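Pullulanase (PDB 2WAN) hydrolyses alpha-1,6-glucosidic linkages in pullulan and, as a starch-debranching glycoside hydrolase, probably in branched alpha-glucans. Local coordinates at residues 575-586 with 653-661. Numbering follows the deposited sequence.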
loop_
_atom_site.group_PDB
_atom_site.type_symbol
_atom_site.label_atom_id
_atom_site.label_comp_id
_atom_site.label_asym_id
_atom_site.label_seq_id
_atom_site.Cartn_x
_atom_site.Cartn_y
_atom_site.Cartn_z
ATOM N N ARG A 575 -8.818 -10.345 5.757
ATOM C CA ARG A 575 -8.504 -11.575 5.027
ATOM C C ARG A 575 -8.330 -12.750 5.988
ATOM O O ARG A 575 -7.662 -12.647 7.012
ATOM C CB ARG A 575 -7.286 -11.400 4.100
ATOM C CG ARG A 575 -7.498 -10.320 3.022
ATOM C CD ARG A 575 -6.312 -10.180 2.042
ATOM N NE ARG A 575 -6.659 -9.183 1.034
ATOM C CZ ARG A 575 -5.965 -8.081 0.762
ATOM N NH1 ARG A 575 -4.817 -7.828 1.382
ATOM N NH2 ARG A 575 -6.419 -7.241 -0.169
ATOM N N THR A 576 -8.970 -13.866 5.660
ATOM C CA THR A 576 -8.825 -15.081 6.459
ATOM C C THR A 576 -8.469 -16.233 5.518
ATOM O O THR A 576 -8.759 -16.169 4.321
ATOM C CB THR A 576 -10.112 -15.429 7.239
ATOM O OG1 THR A 576 -11.194 -15.601 6.322
ATOM C CG2 THR A 576 -10.460 -14.328 8.249
ATOM N N ASP A 577 -7.828 -17.265 6.067
ATOM C CA ASP A 577 -7.474 -18.444 5.282
ATOM C C ASP A 577 -8.543 -19.528 5.409
ATOM O O ASP A 577 -9.594 -19.306 6.008
ATOM C CB ASP A 577 -6.074 -18.974 5.655
ATOM C CG ASP A 577 -5.943 -19.360 7.125
ATOM O OD1 ASP A 577 -6.947 -19.744 7.769
ATOM O OD2 ASP A 577 -4.810 -19.299 7.647
ATOM N N SER A 578 -8.269 -20.706 4.849
ATOM C CA SER A 578 -9.270 -21.764 4.820
ATOM C C SER A 578 -9.453 -22.465 6.164
ATOM O O SER A 578 -10.441 -23.199 6.354
ATOM C CB SER A 578 -8.973 -22.744 3.682
ATOM O OG SER A 578 -9.168 -22.089 2.440
ATOM N N ASN A 579 -8.512 -22.234 7.080
ATOM C CA ASN A 579 -8.621 -22.682 8.470
ATOM C C ASN A 579 -9.472 -21.749 9.321
ATOM O O ASN A 579 -9.828 -22.086 10.450
ATOM C CB ASN A 579 -7.247 -22.828 9.122
ATOM C CG ASN A 579 -6.397 -23.903 8.470
ATOM O OD1 ASN A 579 -6.911 -24.906 7.978
ATOM N ND2 ASN A 579 -5.087 -23.692 8.459
ATOM N N GLY A 580 -9.779 -20.569 8.783
ATOM C CA GLY A 580 -10.540 -19.561 9.515
ATOM C C GLY A 580 -9.701 -18.606 10.347
ATOM O O GLY A 580 -10.226 -17.918 11.236
ATOM N N ASN A 581 -8.399 -18.556 10.063
ATOM C CA ASN A 581 -7.479 -17.670 10.766
ATOM C C ASN A 581 -7.227 -16.379 9.997
ATOM O O ASN A 581 -7.232 -16.383 8.776
ATOM C CB ASN A 581 -6.147 -18.389 11.015
ATOM C CG ASN A 581 -6.271 -19.503 12.040
ATOM O OD1 ASN A 581 -5.944 -20.659 11.759
ATOM N ND2 ASN A 581 -6.760 -19.166 13.226
ATOM N N TYR A 582 -7.015 -15.278 10.711
ATOM C CA TYR A 582 -6.657 -14.011 10.067
ATOM C C TYR A 582 -5.257 -14.120 9.459
ATOM O O TYR A 582 -4.327 -14.531 10.144
ATOM C CB TYR A 582 -6.653 -12.884 11.094
ATOM C CG TYR A 582 -8.010 -12.529 11.677
ATOM C CD1 TYR A 582 -8.428 -13.060 12.900
ATOM C CD2 TYR A 582 -8.856 -11.630 11.025
ATOM C CE1 TYR A 582 -9.680 -12.715 13.453
ATOM C CE2 TYR A 582 -10.105 -11.279 11.565
ATOM C CZ TYR A 582 -10.508 -11.823 12.775
ATOM O OH TYR A 582 -11.740 -11.478 13.307
ATOM N N THR A 583 -5.115 -13.753 8.188
ATOM C CA THR A 583 -3.791 -13.756 7.540
ATOM C C THR A 583 -3.010 -12.499 7.954
ATOM O O THR A 583 -3.613 -11.498 8.361
ATOM C CB THR A 583 -3.863 -13.901 6.006
ATOM O OG1 THR A 583 -4.683 -12.872 5.449
ATOM C CG2 THR A 583 -4.465 -15.266 5.609
ATOM N N ASN A 584 -1.682 -12.565 7.851
ATOM C CA ASN A 584 -0.800 -11.542 8.418
ATOM C C ASN A 584 -0.042 -10.710 7.356
ATOM O O ASN A 584 1.153 -10.472 7.489
ATOM C CB ASN A 584 0.163 -12.234 9.392
ATOM C CG ASN A 584 0.943 -11.280 10.252
ATOM O OD1 ASN A 584 0.477 -10.191 10.607
ATOM N ND2 ASN A 584 2.147 -11.693 10.615
ATOM N N GLY A 585 -0.754 -10.259 6.321
ATOM C CA GLY A 585 -0.145 -9.461 5.238
ATOM C C GLY A 585 0.594 -8.212 5.676
ATOM O O GLY A 585 1.602 -7.832 5.066
ATOM N N SER A 586 0.103 -7.572 6.736
ATOM C CA SER A 586 0.688 -6.336 7.238
ATOM C C SER A 586 1.848 -6.543 8.201
ATOM O O SER A 586 2.595 -5.605 8.495
ATOM C CB SER A 586 -0.379 -5.494 7.947
ATOM O OG SER A 586 -0.760 -6.108 9.164
ATOM N N TRP A 653 5.498 -3.323 -1.252
ATOM C CA TRP A 653 5.834 -4.543 -0.520
ATOM C C TRP A 653 4.837 -4.796 0.593
ATOM O O TRP A 653 3.986 -3.948 0.890
ATOM C CB TRP A 653 7.300 -4.528 -0.003
ATOM C CG TRP A 653 7.673 -3.307 0.776
ATOM C CD1 TRP A 653 7.323 -3.020 2.060
ATOM C CD2 TRP A 653 8.451 -2.187 0.309
ATOM N NE1 TRP A 653 7.844 -1.800 2.433
ATOM C CE2 TRP A 653 8.531 -1.264 1.377
ATOM C CE3 TRP A 653 9.101 -1.883 -0.902
ATOM C CZ2 TRP A 653 9.231 -0.043 1.274
ATOM C CZ3 TRP A 653 9.798 -0.668 -1.009
ATOM C CH2 TRP A 653 9.850 0.236 0.073
ATOM N N THR A 654 4.942 -5.971 1.207
ATOM C CA THR A 654 4.053 -6.350 2.298
ATOM C C THR A 654 4.843 -6.406 3.607
ATOM O O THR A 654 6.065 -6.202 3.613
ATOM C CB THR A 654 3.421 -7.729 2.038
ATOM O OG1 THR A 654 4.439 -8.737 2.153
ATOM C CG2 THR A 654 2.765 -7.763 0.649
ATOM N N GLY A 655 4.152 -6.674 4.714
ATOM C CA GLY A 655 4.807 -6.834 6.013
ATOM C C GLY A 655 4.837 -8.261 6.517
ATOM O O GLY A 655 5.289 -8.520 7.633
ATOM N N GLY A 656 4.347 -9.180 5.692
ATOM C CA GLY A 656 4.260 -10.602 6.032
ATOM C C GLY A 656 3.576 -11.324 4.901
ATOM O O GLY A 656 3.303 -10.733 3.851
ATOM N N THR A 657 3.302 -12.611 5.103
ATOM C CA THR A 657 2.662 -13.425 4.081
ATOM C C THR A 657 1.216 -12.970 3.923
ATOM O O THR A 657 0.452 -12.974 4.885
ATOM C CB THR A 657 2.738 -14.920 4.455
ATOM O OG1 THR A 657 4.114 -15.299 4.543
ATOM C CG2 THR A 657 2.055 -15.792 3.411
ATOM N N SER A 658 0.849 -12.574 2.712
ATOM C CA SER A 658 -0.493 -12.051 2.481
ATOM C C SER A 658 -1.456 -13.119 1.974
ATOM O O SER A 658 -1.058 -14.042 1.251
ATOM C CB SER A 658 -0.458 -10.872 1.506
ATOM O OG SER A 658 -1.775 -10.483 1.171
ATOM N N GLY A 659 -2.725 -12.976 2.351
ATOM C CA GLY A 659 -3.814 -13.794 1.798
ATOM C C GLY A 659 -4.129 -13.477 0.343
ATOM O O GLY A 659 -4.694 -14.312 -0.376
ATOM N N LEU A 660 -3.759 -12.279 -0.108
ATOM C CA LEU A 660 -4.034 -11.861 -1.482
ATOM C C LEU A 660 -3.097 -12.567 -2.469
ATOM O O LEU A 660 -1.886 -12.677 -2.215
ATOM C CB LEU A 660 -3.883 -10.341 -1.618
ATOM C CG LEU A 660 -4.393 -9.707 -2.913
ATOM C CD1 LEU A 660 -5.923 -9.859 -3.056
ATOM C CD2 LEU A 660 -3.979 -8.228 -3.005
ATOM N N SER A 661 -3.647 -13.012 -3.597
ATOM C CA SER A 661 -2.831 -13.680 -4.621
ATOM C C SER A 661 -1.748 -12.753 -5.175
ATOM O O SER A 661 -1.973 -11.549 -5.347
ATOM C CB SER A 661 -3.708 -14.220 -5.754
ATOM O OG SER A 661 -4.348 -13.161 -6.443
HETATM O O HOH W 1 -0.239 -14.826 6.847
#
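Gly585 and Ser658 bring the two backbones together, their CA atoms 3.8 Å apart. Across the segments Gly655 N gives a hydrogen bond to Gly585 O at 2.8 Å. The donor lies in the carbonyl plane, with an N-H...O angle of 147°. Gly656 CA lies 3.4 Å from Asn584 O in a CA-H...O contact. A water bridges Asn584 N and Thr657 O. Much of this approach is made by glycines, so backbone meets backbone at close range.

Arg575 carries the side-chain contact. Its chain is extended from CG to NE and passes alongside Gly659. Leu660 CB sits 3.8 Å above the plane of the Arg575 guanidinium, over its centre. CG of Leu660 is anti to the backbone N (chi1 -169°), and both methyls reach Arg575 NH2 on that face. Ser658 OG accepts from Leu660 N at 3.0 Å, forming an ST turn. Glu591 ties the two sides together: it forms a salt bridge with Arg575 and hydrogen bonds with Thr583 OG1 on one segment, and with Ser658 OG and Gly659 N on the other. Glu595 is a second carboxylate partner of Arg575.

The contact joins two loops of the catalytic (beta/alpha)8 barrel. Residues 575-586 lie between helices 564-568 and 597-614. Residues 653-661 follow barrel strand 647-650 and precede strand 677-679.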